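Local coordinates for protein L-Ala-D/L-Glu epimerase, a muconate lactonizing enzyme (Klebsiella pneumoniae subsp. pneumoniae MGH 78578, PDB 3FCP) that belongs to the muconate lactonizing enzyme branch of the enolase superfamily, pairing an Enolase_N-type domain with a TIM-barrel-like domain that holds a magnesium ion, at residues Leu343-Asp347 with Gly348-Leu352; Tyr260-Gln264 with Gln265-Gly269. All coordinates share one frame; numbering follows the deposited sequence.

Interaction 1: Leu343-Asp347 with Gly348-Leu352; sequences LTFAD and GQVAL
A beta hairpin with a two-residue loop brings F345 against V350 and A346 against Q349, its strands 345-346 and 349-351 joined by a type I' turn with D347 and G348 at the corners. Both corner residues have positive phi, a conformation that aspartate tolerates and glycine adopts easily. The A346-Q349 pair is hydrogen-bonded in both directions: A346 N gives a bond of 2.8 Å to Q349 O, while Q349 N reaches A346 O from above the carbonyl plane, a bent bond (134° at the hydrogen) of the kind a tight turn allows. Further along, A351 N donates to T344 O at 3.1 Å, and a water continues the ladder, accepting from T344 N and donating to A351 O.

F345 and V350 form the non-hydrogen-bonded pair, with side chains side by side on one face of the hairpin. V350 CG2, anti to its own backbone N, is thereby carried over the F345 ring and makes a CH-pi contact 3.8 Å from the centroid. L343 adds its CB at 4.1 Å from the same V350 CG2, so one methyl of the branched valine touches both leucine and phenylalanine. Elsewhere, the small methyl CB of A351 lies 3.4 Å from T344 OG1.

Outside the hairpin, V350 packs on L314 of helix 307-317 and on V139. Backbone bonds of G348 to V139 and V350 to L137 add strand 349-351 antiparallel to strand 136-143, with strand 345-346 beyond it.

Interaction 2: Tyr260-Gln264 with Gln265-Gly269; sequences YQLAQ and QGFTG
This local contact closes the C-terminal end of helix 256-264, where the chain turns toward strand 270-273 and L262 meets F267. Q265 N still makes a helix-like bond to Q261 O at 3.0 Å, with a weaker one to L262 O. After it the backbone reverses: G266 N donates to A263 O at 2.9 Å, approaching from above the carbonyl plane, and F267 N donates to L262 O at 3.2 Å in a straighter bond, 161° at the hydrogen. Glycine suits position 266 because its phi of 112° would jam a side chain against the preceding carbonyl oxygen. A water lies within hydrogen-bonding distance of both A263 O and F267 O, between the last helical turn and the departing chain.

The apolar part of the contact is made by two buried side chains that meet obliquely. F267 CB lies 3.6 Å from L262 CD2. With chi1 at 174° the F267 ring swings away from the backbone N, and L262 CD1 sits over one of its faces, 4.2 Å from the centroid, in a CH-pi contact. Leucine's two branches thus meet the CB and one face of the ring, CD1 offset toward its rim.

Both residues also touch A249 of strand 246-249, while Y260 and A263 pack on A263 and Y260 of a second subunit. The paired reversal bonds and positive-phi glycine define a Schellman motif, here ending a barrel helix just before its next strand.

Both contacts lie in the Enolase C-terminal domain-like range, with centres about 33 Å apart and nearest atoms about 21 Å apart, so neither touches the other. Interaction 2 comes first along the chain, between helix 256-264 and strand 270-273; interaction 1 follows after helix 307-317. The same mixed sheet relates them: strand 270-273 belongs to its parallel run, whereas the 343-352 hairpin extends it antiparallel beside strand 136-143. One contact therefore handles a helix-to-strand passage within the repeating barrel pattern, and the other adds a hairpin to the first barrel strand. Subunit packing involves interaction 2, while no other chain touches the segments of interaction 1.

Interaction 1: Leu343-Asp347 with Gly348-Leu352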
# COMPACT_ATOMS: atom_id res chain seq x y z
N LEU A 343 49.54 7.48 8.52
CA LEU A 343 48.65 8.17 9.45
C LEU A 343 48.96 7.69 10.86
O LEU A 343 49.48 6.60 11.04
CB LEU A 343 47.19 7.83 9.12
CG LEU A 343 46.66 8.22 7.74
CD1 LEU A 343 45.30 7.58 7.51
CD2 LEU A 343 46.57 9.73 7.63
N THR A 344 48.63 8.50 11.86
CA THR A 344 48.87 8.09 13.23
C THR A 344 47.57 7.59 13.86
O THR A 344 46.57 8.31 13.90
CB THR A 344 49.43 9.24 14.08
OG1 THR A 344 48.38 10.16 14.40
CG2 THR A 344 50.52 9.98 13.32
N PHE A 345 47.60 6.34 14.31
CA PHE A 345 46.45 5.72 14.96
C PHE A 345 46.79 5.61 16.44
O PHE A 345 47.96 5.45 16.80
CB PHE A 345 46.21 4.31 14.39
CG PHE A 345 45.70 4.29 12.97
CD1 PHE A 345 44.34 4.12 12.70
CD2 PHE A 345 46.59 4.42 11.90
CE1 PHE A 345 43.88 4.07 11.39
CE2 PHE A 345 46.13 4.36 10.59
CZ PHE A 345 44.77 4.19 10.33
N ALA A 346 45.78 5.70 17.30
CA ALA A 346 46.00 5.60 18.74
C ALA A 346 44.69 5.67 19.50
O ALA A 346 43.77 6.38 19.10
CB ALA A 346 46.93 6.71 19.21
N ASP A 347 44.62 4.92 20.60
CA ASP A 347 43.44 4.88 21.45
C ASP A 347 42.13 4.82 20.66
O ASP A 347 41.27 5.68 20.82
CB ASP A 347 43.43 6.10 22.39
CG ASP A 347 42.31 6.05 23.41
OD1 ASP A 347 42.24 5.06 24.18
OD2 ASP A 347 41.49 6.99 23.45
N GLY A 348 42.01 3.80 19.82
CA GLY A 348 40.81 3.62 19.02
C GLY A 348 40.47 4.78 18.09
O GLY A 348 39.31 4.97 17.74
N GLN A 349 41.47 5.55 17.70
CA GLN A 349 41.24 6.69 16.81
C GLN A 349 42.35 6.91 15.81
O GLN A 349 43.44 6.34 15.93
CB GLN A 349 41.05 7.97 17.62
CG GLN A 349 39.77 8.04 18.43
CD GLN A 349 39.59 9.40 19.07
OE1 GLN A 349 40.36 9.78 19.95
NE2 GLN A 349 38.58 10.14 18.64
N VAL A 350 42.06 7.74 14.81
CA VAL A 350 43.04 8.09 13.79
C VAL A 350 43.03 9.61 13.67
O VAL A 350 41.98 10.25 13.73
CB VAL A 350 42.71 7.43 12.43
CG1 VAL A 350 41.37 7.92 11.90
CG2 VAL A 350 43.82 7.72 11.43
N ALA A 351 44.21 10.21 13.52
CA ALA A 351 44.30 11.65 13.40
C ALA A 351 44.18 12.06 11.95
O ALA A 351 44.85 11.51 11.08
CB ALA A 351 45.62 12.15 13.99
N LEU A 352 43.32 13.04 11.69
CA LEU A 352 43.11 13.54 10.33
C LEU A 352 44.09 14.67 10.01
O LEU A 352 44.10 15.69 10.69
CB LEU A 352 41.69 14.06 10.16
CG LEU A 352 41.39 14.62 8.77
CD1 LEU A 352 41.33 13.48 7.76
CD2 LEU A 352 40.09 15.39 8.79
O HOH W 1 47.45 11.11 11.04

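Interaction 2: Tyr260-Gln264 with Gln265-Gly269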
# COMPACT_ATOMS: atom_id res chain seq x y z
N TYR A 260 18.40 6.66 -1.87
CA TYR A 260 17.04 7.17 -1.87
C TYR A 260 16.04 6.03 -2.05
O TYR A 260 15.05 5.96 -1.34
CB TYR A 260 16.83 8.18 -3.01
CG TYR A 260 15.37 8.51 -3.20
CD1 TYR A 260 14.68 9.28 -2.26
CD2 TYR A 260 14.65 7.95 -4.25
CE1 TYR A 260 13.31 9.48 -2.36
CE2 TYR A 260 13.28 8.15 -4.36
CZ TYR A 260 12.62 8.90 -3.42
OH TYR A 260 11.26 9.06 -3.50
N GLN A 261 16.32 5.16 -3.01
CA GLN A 261 15.44 4.02 -3.28
C GLN A 261 15.20 3.13 -2.05
O GLN A 261 14.06 2.80 -1.72
CB GLN A 261 16.01 3.20 -4.44
CG GLN A 261 15.92 3.89 -5.79
CD GLN A 261 16.77 3.22 -6.86
OE1 GLN A 261 16.93 1.99 -6.86
NE2 GLN A 261 17.32 4.02 -7.78
N LEU A 262 16.28 2.74 -1.38
CA LEU A 262 16.16 1.88 -0.20
C LEU A 262 15.35 2.56 0.91
O LEU A 262 14.47 1.94 1.52
CB LEU A 262 17.55 1.54 0.34
CG LEU A 262 17.93 0.08 0.62
CD1 LEU A 262 19.05 0.07 1.66
CD2 LEU A 262 16.74 -0.73 1.12
N ALA A 263 15.65 3.82 1.19
CA ALA A 263 14.95 4.57 2.22
C ALA A 263 13.44 4.68 1.90
O ALA A 263 12.59 4.46 2.76
CB ALA A 263 15.56 5.97 2.35
N GLN A 264 13.13 5.01 0.66
CA GLN A 264 11.75 5.15 0.21
C GLN A 264 11.01 3.83 0.38
O GLN A 264 9.82 3.80 0.69
CB GLN A 264 11.76 5.60 -1.27
CG GLN A 264 10.39 5.79 -1.92
CD GLN A 264 9.70 4.48 -2.23
OE1 GLN A 264 10.24 3.62 -2.92
NE2 GLN A 264 8.48 4.32 -1.72
N GLN A 265 11.74 2.74 0.21
CA GLN A 265 11.18 1.40 0.33
C GLN A 265 10.83 1.07 1.79
O GLN A 265 10.10 0.11 2.04
CB GLN A 265 12.19 0.39 -0.20
CG GLN A 265 11.60 -0.89 -0.72
CD GLN A 265 12.65 -1.77 -1.38
OE1 GLN A 265 13.47 -1.27 -2.16
NE2 GLN A 265 12.62 -3.06 -1.08
N GLY A 266 11.35 1.85 2.73
CA GLY A 266 11.05 1.62 4.13
C GLY A 266 12.20 1.14 5.00
O GLY A 266 12.00 0.83 6.17
N PHE A 267 13.40 1.07 4.44
CA PHE A 267 14.55 0.62 5.21
C PHE A 267 14.87 1.58 6.34
O PHE A 267 14.88 2.80 6.16
CB PHE A 267 15.80 0.51 4.32
CG PHE A 267 17.06 0.18 5.08
CD1 PHE A 267 17.33 -1.14 5.45
CD2 PHE A 267 17.94 1.18 5.46
CE1 PHE A 267 18.48 -1.45 6.19
CE2 PHE A 267 19.09 0.88 6.19
CZ PHE A 267 19.36 -0.44 6.56
N THR A 268 15.14 1.04 7.52
CA THR A 268 15.50 1.86 8.66
C THR A 268 16.75 1.25 9.29
O THR A 268 16.83 0.04 9.48
CB THR A 268 14.35 1.96 9.70
OG1 THR A 268 14.77 2.82 10.78
CG2 THR A 268 13.99 0.59 10.24
N GLY A 269 17.72 2.10 9.57
CA GLY A 269 18.98 1.66 10.15
C GLY A 269 20.07 2.62 9.72
O GLY A 269 19.92 3.83 9.83
O HOH W 2 13.06 4.68 5.31